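Local coordinates for protein beta-hydroxyacid dehydrogenase, 3-hydroxyisobutyrate dehydrogenase (Saccharomonospora xinjiangensis XJ-54, PDB 6GRL) that probably reduces imines to amines S-selectively, with NADPH as the likely hydride donor, at residues V23-L28 with A34-F39. Residues are numbered along the deposited sequence; the frame is centred on the assembly and turned at random. Where two conformers were deposited one is given.
Sequences VTVLGL and AIARAF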
loop_
_atom_site.group_PDB
_atom_site.type_symbol
_atom_site.label_atom_id
_atom_site.label_comp_id
_atom_site.label_asym_id
_atom_site.label_seq_id
_atom_site.Cartn_x
_atom_site.Cartn_y
_atom_site.Cartn_z
ATOM N N VAL A 23 19.343 -8.485 13.970
ATOM C CA VAL A 23 18.674 -7.993 12.768
ATOM C C VAL A 23 19.677 -7.207 11.936
ATOM O O VAL A 23 20.490 -6.450 12.478
ATOM C CB VAL A 23 17.451 -7.114 13.121
ATOM C CG1 VAL A 23 16.819 -6.536 11.864
ATOM C CG2 VAL A 23 16.425 -7.909 13.916
ATOM N N THR A 24 19.621 -7.385 10.619
ATOM C CA THR A 24 20.397 -6.593 9.678
ATOM C C THR A 24 19.442 -5.715 8.882
ATOM O O THR A 24 18.409 -6.197 8.405
ATOM C CB THR A 24 21.207 -7.484 8.736
ATOM O OG1 THR A 24 22.272 -8.106 9.464
ATOM C CG2 THR A 24 21.792 -6.667 7.586
ATOM N N VAL A 25 19.775 -4.432 8.754
ATOM C CA VAL A 25 18.997 -3.490 7.955
ATOM C C VAL A 25 19.879 -2.999 6.816
ATOM O O VAL A 25 20.939 -2.409 7.056
ATOM C CB VAL A 25 18.479 -2.309 8.790
ATOM C CG1 VAL A 25 17.709 -1.337 7.907
ATOM C CG2 VAL A 25 17.602 -2.807 9.925
ATOM N N LEU A 26 19.442 -3.242 5.582
ATOM C CA LEU A 26 20.123 -2.748 4.389
ATOM C C LEU A 26 19.368 -1.529 3.876
ATOM O O LEU A 26 18.226 -1.644 3.418
ATOM C CB LEU A 26 20.198 -3.827 3.312
ATOM C CG LEU A 26 20.893 -5.135 3.677
ATOM C CD1 LEU A 26 20.853 -6.094 2.500
ATOM C CD2 LEU A 26 22.327 -4.870 4.109
ATOM N N GLY A 27 20.009 -0.366 3.944
ATOM C CA GLY A 27 19.396 0.865 3.491
ATOM C C GLY A 27 19.078 1.804 4.633
ATOM O O GLY A 27 18.284 1.470 5.517
ATOM N N LEU A 28 19.690 2.984 4.628
ATOM C CA LEU A 28 19.528 3.947 5.708
ATOM C C LEU A 28 19.033 5.288 5.185
ATOM O O LEU A 28 19.505 6.352 5.598
ATOM C CB LEU A 28 20.827 4.112 6.488
ATOM C CG LEU A 28 21.219 2.890 7.319
ATOM C CD1 LEU A 28 22.498 3.162 8.082
ATOM C CD2 LEU A 28 20.097 2.485 8.271
ATOM N N ALA A 34 14.670 4.896 10.239
ATOM C CA ALA A 34 13.628 4.785 11.254
ATOM C C ALA A 34 13.370 3.330 11.624
ATOM O O ALA A 34 13.098 3.018 12.788
ATOM C CB ALA A 34 12.342 5.451 10.763
ATOM N N ILE A 35 13.454 2.429 10.645
ATOM C CA ILE A 35 13.286 1.008 10.927
ATOM C C ILE A 35 14.455 0.492 11.758
ATOM O O ILE A 35 14.265 -0.229 12.746
ATOM C CB ILE A 35 13.127 0.222 9.613
ATOM C CG1 ILE A 35 11.767 0.532 8.985
ATOM C CG2 ILE A 35 13.292 -1.273 9.852
ATOM C CD1 ILE A 35 11.669 0.168 7.527
ATOM N N ALA A 36 15.681 0.854 11.372
ATOM C CA ALA A 36 16.848 0.442 12.144
ATOM C C ALA A 36 16.789 0.987 13.565
ATOM O O ALA A 36 17.119 0.278 14.523
ATOM C CB ALA A 36 18.129 0.896 11.445
ATOM N N ARG A 37 16.362 2.245 13.720
ATOM C CA ARG A 37 16.219 2.828 15.052
ATOM C C ARG A 37 15.235 2.032 15.897
ATOM O O ARG A 37 15.489 1.769 17.078
ATOM C CB ARG A 37 15.766 4.284 14.949
ATOM C CG ARG A 37 16.877 5.280 14.673
ATOM C CD ARG A 37 16.437 6.693 15.031
ATOM N NE ARG A 37 15.213 7.077 14.333
ATOM C CZ ARG A 37 15.185 7.633 13.125
ATOM N NH1 ARG A 37 16.317 7.873 12.478
ATOM N NH2 ARG A 37 14.026 7.948 12.563
ATOM N N ALA A 38 14.101 1.642 15.309
ATOM C CA ALA A 38 13.097 0.897 16.059
ATOM C C ALA A 38 13.654 -0.426 16.565
ATOM O O ALA A 38 13.385 -0.827 17.704
ATOM C CB ALA A 38 11.859 0.665 15.193
ATOM N N PHE A 39 14.441 -1.116 15.737
ATOM C CA PHE A 39 15.035 -2.378 16.166
ATOM C C PHE A 39 16.091 -2.155 17.241
ATOM O O PHE A 39 16.171 -2.923 18.207
ATOM C CB PHE A 39 15.628 -3.114 14.964
ATOM C CG PHE A 39 14.594 -3.733 14.063
ATOM C CD1 PHE A 39 13.468 -4.342 14.591
ATOM C CD2 PHE A 39 14.749 -3.702 12.686
ATOM C CE1 PHE A 39 12.516 -4.912 13.765
ATOM C CE2 PHE A 39 13.800 -4.270 11.853
ATOM C CZ PHE A 39 12.683 -4.876 12.394
#
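Strand 23-26 and the 34-39 part of helix 30-41 run nearly antiparallel, at 167° with their axes 9.0 Å apart, and Val-23 faces Phe-39 while Val-25 faces Ala-36. This is the first beta-alpha step of a Rossmann fold: the chain leaves the strand, turns through Gly-27 and Gly-29 into helix 30-41, whose first turn holds Gly-32, and comes back lying over the sheet; the three glycines fit a GxGxxG pattern. In this family that turn usually receives the dinucleotide, here probably NADP; the model is the apo form. Gly-27, at phi 111° and psi 118°, makes the turn out of the strand.

The interface is wholly apolar, and no hydrogen bond crosses it. At the start of the strand the Val-23 side chain meets Phe-39 at about a right angle, with CG1 3.6 Å from CD2 of the ring and approaching it obliquely. Two residues on, past Thr-24, which points away from the helix, Val-25 puts CG2 at the ring edge, close to the ring plane and 4.1 Å from Phe-39 CD2. That methyl lies anti to the carbonyl carbon of Val-25, a rotation that lets it also meet the helix backbone, 4.0 Å from Ala-36 CA. With only a methyl at Ala-36, the helix can settle close here, and Ala-36 CA is 6.1 Å from Val-25 CA. Val-81 of the neighbouring strand 79-82 touches both Val-23 and Phe-39, and His-44 packs edge-to-face with the phenylalanine ring. Beyond the glycine, Leu-28 has its backbone N hydrogen-bonded to Asn-50 OD1, and its side chain reaches back toward the helix until CD2 stands 4.1 Å from Ala-36 CB.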